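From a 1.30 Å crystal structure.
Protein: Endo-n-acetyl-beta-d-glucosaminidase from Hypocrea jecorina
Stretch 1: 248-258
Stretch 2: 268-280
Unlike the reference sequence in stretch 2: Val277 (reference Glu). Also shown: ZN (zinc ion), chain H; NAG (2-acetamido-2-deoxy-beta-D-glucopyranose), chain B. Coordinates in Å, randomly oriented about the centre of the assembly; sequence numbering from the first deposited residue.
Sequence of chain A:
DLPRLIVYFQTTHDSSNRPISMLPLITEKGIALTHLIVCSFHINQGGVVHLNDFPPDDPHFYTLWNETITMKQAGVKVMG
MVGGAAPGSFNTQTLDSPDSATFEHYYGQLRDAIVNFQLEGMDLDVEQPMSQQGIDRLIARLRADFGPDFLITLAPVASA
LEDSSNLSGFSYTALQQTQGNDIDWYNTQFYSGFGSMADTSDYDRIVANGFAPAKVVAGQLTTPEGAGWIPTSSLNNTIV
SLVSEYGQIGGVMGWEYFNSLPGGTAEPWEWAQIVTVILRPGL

Stretch 1, residues 248-258: QIGGVMGWEYF
Stretch 2 268-280: PWEWAQIVTVILR

Val252 lies at the apolar centre of the contact, its CA-to-CB bond directed toward the helix and its chi1 t. Three side chains of stretch 2 meet it: Val252 CB is 4.0 Å from Val275 CG1, Val252 CG1 3.9 Å from Trp271 CH2, and Val252 CG2 4.0 Å from Leu279 CD2. These partners recur every four residues along the helix and so share one face. Trp271 and Val275 are t at chi1; Leu279 is m, t and also receives Ile249 (p, t), whose CD1 lies 4.2 Å from Leu279 CD2. The aliphatic groups and the indole rim carry no polar atoms to satisfy here, so they pack at van der Waals distance.

The backbones supporting this cluster are strand 251-255 and a helix running through Leu279, nearly antiparallel at 167°, with axes 9.7 Å apart at closest approach. CA atoms pair Val252 with Val275 at 7.9 Å and Gly254 with Ala272 at 8.6 Å. Gly254 (phi/psi -123/126) admits the indole of Trp271 (chi2 89°): Gly254 CA is 3.5 Å from Trp271 CH2, and a CB there would clash with that atom. Gly251, at 131/-154, adopts angles that call for glycine. Met253 and Trp255 point away from the helix.

Beyond the strand, a cis peptide precedes Glu256, and the two stretches converge until the CA atoms of Phe258 and Pro268 are 5.5 Å apart. Pro268, C-gamma endo, lays its CB over one face of the Tyr257 ring (chi1 t, chi2 62°), 4.1 Å from the centroid, a CH-pi contact. Tyr257 OH approaches the edge of the Trp269 indole (p, chi2 83°), 3.7 Å from CE3.

No hydrogen bond links the stretches. Thr276 OG1 (chi1 m) donates to Ala272 O at 2.8 Å within the helix. At the polar periphery, Glu270 (m, t) binds zinc through OE2, 2.1 Å from ZN, while zinc-bound water 1 donates to Glu270 OE1 at 2.6 Å.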

# COMPACT_ATOMS: atom_id res chain seq x y z
N GLN A 248 -9.69 -16.24 8.13
CA GLN A 248 -8.88 -15.56 7.12
C GLN A 248 -8.64 -14.12 7.58
O GLN A 248 -9.57 -13.46 8.04
CB GLN A 248 -9.59 -15.52 5.77
CG GLN A 248 -9.98 -16.88 5.18
CD GLN A 248 -10.57 -16.77 3.78
OE1 GLN A 248 -11.68 -16.26 3.60
NE2 GLN A 248 -9.83 -17.22 2.78
N ILE A 249 -7.39 -13.66 7.49
CA ILE A 249 -7.08 -12.24 7.66
C ILE A 249 -6.82 -11.60 6.29
O ILE A 249 -6.60 -12.29 5.28
CB ILE A 249 -5.87 -12.00 8.61
CG1 ILE A 249 -4.59 -12.68 8.08
CG2 ILE A 249 -6.22 -12.41 10.04
CD1 ILE A 249 -3.27 -12.06 8.58
N GLY A 250 -6.80 -10.27 6.24
CA GLY A 250 -6.58 -9.58 4.98
C GLY A 250 -5.22 -9.93 4.38
O GLY A 250 -5.09 -10.01 3.17
N GLY A 251 -4.24 -10.12 5.24
CA GLY A 251 -2.90 -10.51 4.82
C GLY A 251 -1.87 -9.62 5.48
O GLY A 251 -2.10 -9.09 6.57
N VAL A 252 -0.71 -9.50 4.83
CA VAL A 252 0.42 -8.71 5.33
C VAL A 252 0.97 -7.84 4.20
O VAL A 252 1.03 -8.28 3.06
CB VAL A 252 1.55 -9.65 5.87
CG1 VAL A 252 2.83 -8.85 6.19
CG2 VAL A 252 1.07 -10.39 7.09
N MET A 253 1.35 -6.61 4.54
CA MET A 253 2.12 -5.79 3.63
C MET A 253 3.45 -5.43 4.26
O MET A 253 3.58 -5.39 5.49
CB MET A 253 1.35 -4.55 3.13
CG MET A 253 1.02 -3.45 4.15
SD MET A 253 2.42 -2.40 4.62
CE MET A 253 1.50 -0.97 5.15
N GLY A 254 4.45 -5.21 3.41
CA GLY A 254 5.78 -4.85 3.86
C GLY A 254 6.26 -3.53 3.28
O GLY A 254 6.27 -3.35 2.05
N TRP A 255 6.68 -2.63 4.16
CA TRP A 255 7.37 -1.38 3.79
C TRP A 255 8.86 -1.53 4.15
O TRP A 255 9.19 -1.57 5.33
CB TRP A 255 6.78 -0.17 4.53
CG TRP A 255 7.45 1.06 4.05
CD1 TRP A 255 8.62 1.59 4.50
CD2 TRP A 255 7.05 1.87 2.93
NE1 TRP A 255 8.97 2.69 3.76
CE2 TRP A 255 8.02 2.88 2.78
CE3 TRP A 255 5.96 1.83 2.05
CZ2 TRP A 255 7.93 3.87 1.79
CZ3 TRP A 255 5.87 2.81 1.05
CH2 TRP A 255 6.85 3.82 0.94
N GLU A 256 9.77 -1.61 3.18
CA GLU A 256 9.51 -1.75 1.74
C GLU A 256 10.53 -2.76 1.19
O GLU A 256 11.35 -3.31 1.94
CB GLU A 256 9.65 -0.39 1.02
CG GLU A 256 11.00 0.27 1.27
CD GLU A 256 11.54 1.04 0.07
OE1 GLU A 256 11.20 0.71 -1.09
OE2 GLU A 256 12.33 1.98 0.30
N TYR A 257 10.52 -3.00 -0.11
CA TYR A 257 11.20 -4.18 -0.64
C TYR A 257 12.72 -4.26 -0.45
O TYR A 257 13.23 -5.22 0.14
CB TYR A 257 10.89 -4.37 -2.12
CG TYR A 257 11.65 -5.51 -2.78
CD1 TYR A 257 11.48 -6.83 -2.36
CD2 TYR A 257 12.52 -5.26 -3.84
CE1 TYR A 257 12.16 -7.87 -2.99
CE2 TYR A 257 13.22 -6.30 -4.47
CZ TYR A 257 13.02 -7.61 -4.04
OH TYR A 257 13.68 -8.66 -4.64
N PHE A 258 13.43 -3.26 -0.97
CA PHE A 258 14.83 -3.45 -1.41
C PHE A 258 15.85 -3.88 -0.36
O PHE A 258 16.88 -4.44 -0.72
CB PHE A 258 15.35 -2.19 -2.12
CG PHE A 258 15.92 -1.17 -1.19
CD1 PHE A 258 15.09 -0.45 -0.33
CD2 PHE A 258 17.30 -0.93 -1.16
CE1 PHE A 258 15.61 0.49 0.53
CE2 PHE A 258 17.84 0.01 -0.30
CZ PHE A 258 17.00 0.72 0.55
N PRO A 268 16.78 -9.38 -0.81
CA PRO A 268 15.60 -8.77 -0.19
C PRO A 268 14.31 -9.60 -0.28
O PRO A 268 13.37 -9.36 0.48
CB PRO A 268 15.46 -7.45 -0.95
CG PRO A 268 16.13 -7.70 -2.27
CD PRO A 268 17.28 -8.59 -1.95
N TRP A 269 14.29 -10.57 -1.19
CA TRP A 269 13.15 -11.48 -1.40
C TRP A 269 12.96 -12.48 -0.27
O TRP A 269 11.90 -13.12 -0.18
CB TRP A 269 13.31 -12.25 -2.71
CG TRP A 269 14.61 -12.98 -2.76
CD1 TRP A 269 14.88 -14.19 -2.21
CD2 TRP A 269 15.83 -12.52 -3.36
NE1 TRP A 269 16.20 -14.53 -2.44
CE2 TRP A 269 16.81 -13.52 -3.14
CE3 TRP A 269 16.20 -11.36 -4.05
CZ2 TRP A 269 18.12 -13.41 -3.61
CZ3 TRP A 269 17.50 -11.25 -4.53
CH2 TRP A 269 18.45 -12.27 -4.30
N GLU A 270 13.96 -12.65 0.60
CA GLU A 270 13.83 -13.62 1.68
C GLU A 270 12.68 -13.28 2.63
O GLU A 270 12.02 -14.19 3.14
CB GLU A 270 15.14 -13.83 2.42
CG GLU A 270 16.17 -14.56 1.58
CD GLU A 270 17.48 -14.77 2.29
OE1 GLU A 270 17.68 -14.18 3.36
OE2 GLU A 270 18.34 -15.53 1.75
N TRP A 271 12.44 -11.99 2.85
CA TRP A 271 11.30 -11.55 3.64
C TRP A 271 10.00 -12.16 3.10
O TRP A 271 9.23 -12.75 3.85
CB TRP A 271 11.20 -10.02 3.62
CG TRP A 271 10.11 -9.45 4.49
CD1 TRP A 271 10.20 -9.12 5.81
CD2 TRP A 271 8.76 -9.16 4.09
NE1 TRP A 271 9.00 -8.64 6.26
CE2 TRP A 271 8.10 -8.65 5.23
CE3 TRP A 271 8.05 -9.28 2.89
CZ2 TRP A 271 6.76 -8.27 5.20
CZ3 TRP A 271 6.71 -8.89 2.86
CH2 TRP A 271 6.08 -8.38 4.01
N ALA A 272 9.76 -12.02 1.80
CA ALA A 272 8.55 -12.56 1.19
C ALA A 272 8.44 -14.08 1.29
O ALA A 272 7.35 -14.60 1.43
CB ALA A 272 8.41 -12.11 -0.26
N GLN A 273 9.58 -14.77 1.24
CA GLN A 273 9.61 -16.21 1.50
C GLN A 273 9.16 -16.55 2.93
O GLN A 273 8.31 -17.41 3.13
CB GLN A 273 11.02 -16.77 1.25
CG GLN A 273 11.47 -16.72 -0.19
CD GLN A 273 12.89 -17.19 -0.38
OE1 GLN A 273 13.78 -16.83 0.39
NE2 GLN A 273 13.12 -17.95 -1.44
N ILE A 274 9.71 -15.85 3.91
CA ILE A 274 9.35 -16.06 5.30
C ILE A 274 7.87 -15.76 5.55
O ILE A 274 7.16 -16.54 6.20
CB ILE A 274 10.26 -15.23 6.25
CG1 ILE A 274 11.68 -15.81 6.20
CG2 ILE A 274 9.71 -15.21 7.68
CD1 ILE A 274 12.68 -15.11 7.08
N VAL A 275 7.40 -14.64 5.02
CA VAL A 275 5.99 -14.27 5.23
C VAL A 275 5.04 -15.21 4.47
O VAL A 275 3.95 -15.46 4.93
CB VAL A 275 5.73 -12.77 4.95
CG1 VAL A 275 4.30 -12.41 5.21
CG2 VAL A 275 6.62 -11.94 5.84
N THR A 276 5.48 -15.73 3.33
CA THR A 276 4.72 -16.77 2.65
C THR A 276 4.58 -18.03 3.53
O THR A 276 3.49 -18.62 3.62
CB THR A 276 5.31 -17.12 1.28
OG1 THR A 276 5.20 -15.99 0.40
CG2 THR A 276 4.57 -18.30 0.64
N VAL A 277 5.67 -18.42 4.22
CA VAL A 277 5.57 -19.56 5.13
C VAL A 277 4.61 -19.28 6.29
O VAL A 277 3.90 -20.18 6.76
CB VAL A 277 6.93 -20.03 5.70
CG1 VAL A 277 6.75 -21.33 6.47
CG2 VAL A 277 7.94 -20.26 4.61
N ILE A 278 4.56 -18.04 6.74
CA ILE A 278 3.61 -17.65 7.79
C ILE A 278 2.15 -17.70 7.31
O ILE A 278 1.28 -18.25 8.00
CB ILE A 278 3.95 -16.23 8.33
CG1 ILE A 278 5.30 -16.25 9.06
CG2 ILE A 278 2.81 -15.69 9.21
CD1 ILE A 278 5.82 -14.86 9.44
N LEU A 279 1.88 -17.14 6.13
CA LEU A 279 0.52 -16.96 5.66
C LEU A 279 -0.05 -18.19 4.98
O LEU A 279 -1.26 -18.43 5.01
CB LEU A 279 0.48 -15.82 4.67
CG LEU A 279 0.72 -14.42 5.23
CD1 LEU A 279 0.77 -13.41 4.07
CD2 LEU A 279 -0.36 -14.05 6.25
N ARG A 280 0.84 -18.92 4.31
CA ARG A 280 0.46 -20.10 3.55
C ARG A 280 1.39 -21.27 3.87
O ARG A 280 2.14 -21.73 3.01
CB ARG A 280 0.46 -19.78 2.05
CG ARG A 280 -0.63 -18.79 1.62
CD ARG A 280 -0.62 -18.49 0.13
NE ARG A 280 -1.50 -17.35 -0.15
CZ ARG A 280 -2.76 -17.44 -0.54
NH1 ARG A 280 -3.33 -18.64 -0.73
NH2 ARG A 280 -3.47 -16.34 -0.75
ZN ZN H . 20.32 -15.82 2.34
C1 NAG B . 4.41 -20.04 13.61
C2 NAG B . 5.57 -20.89 13.10
C3 NAG B . 5.40 -22.38 13.42
C4 NAG B . 4.86 -22.64 14.82
C5 NAG B . 3.72 -21.70 15.19
C6 NAG B . 3.33 -21.83 16.67
C7 NAG B . 6.74 -20.00 11.16
C8 NAG B . 6.78 -19.87 9.67
N2 NAG B . 5.73 -20.70 11.67
O3 NAG B . 6.64 -23.04 13.31
O4 NAG B . 4.43 -23.98 14.88
O5 NAG B . 4.10 -20.36 14.96
O6 NAG B . 4.41 -21.50 17.52
O7 NAG B . 7.61 -19.47 11.85
O HOH W 1 20.15 -14.60 3.87
O HOH W 2 22.33 -16.18 2.83
O HOH W 3 20.58 -17.33 0.70
O HOH W 4 19.77 -17.43 3.57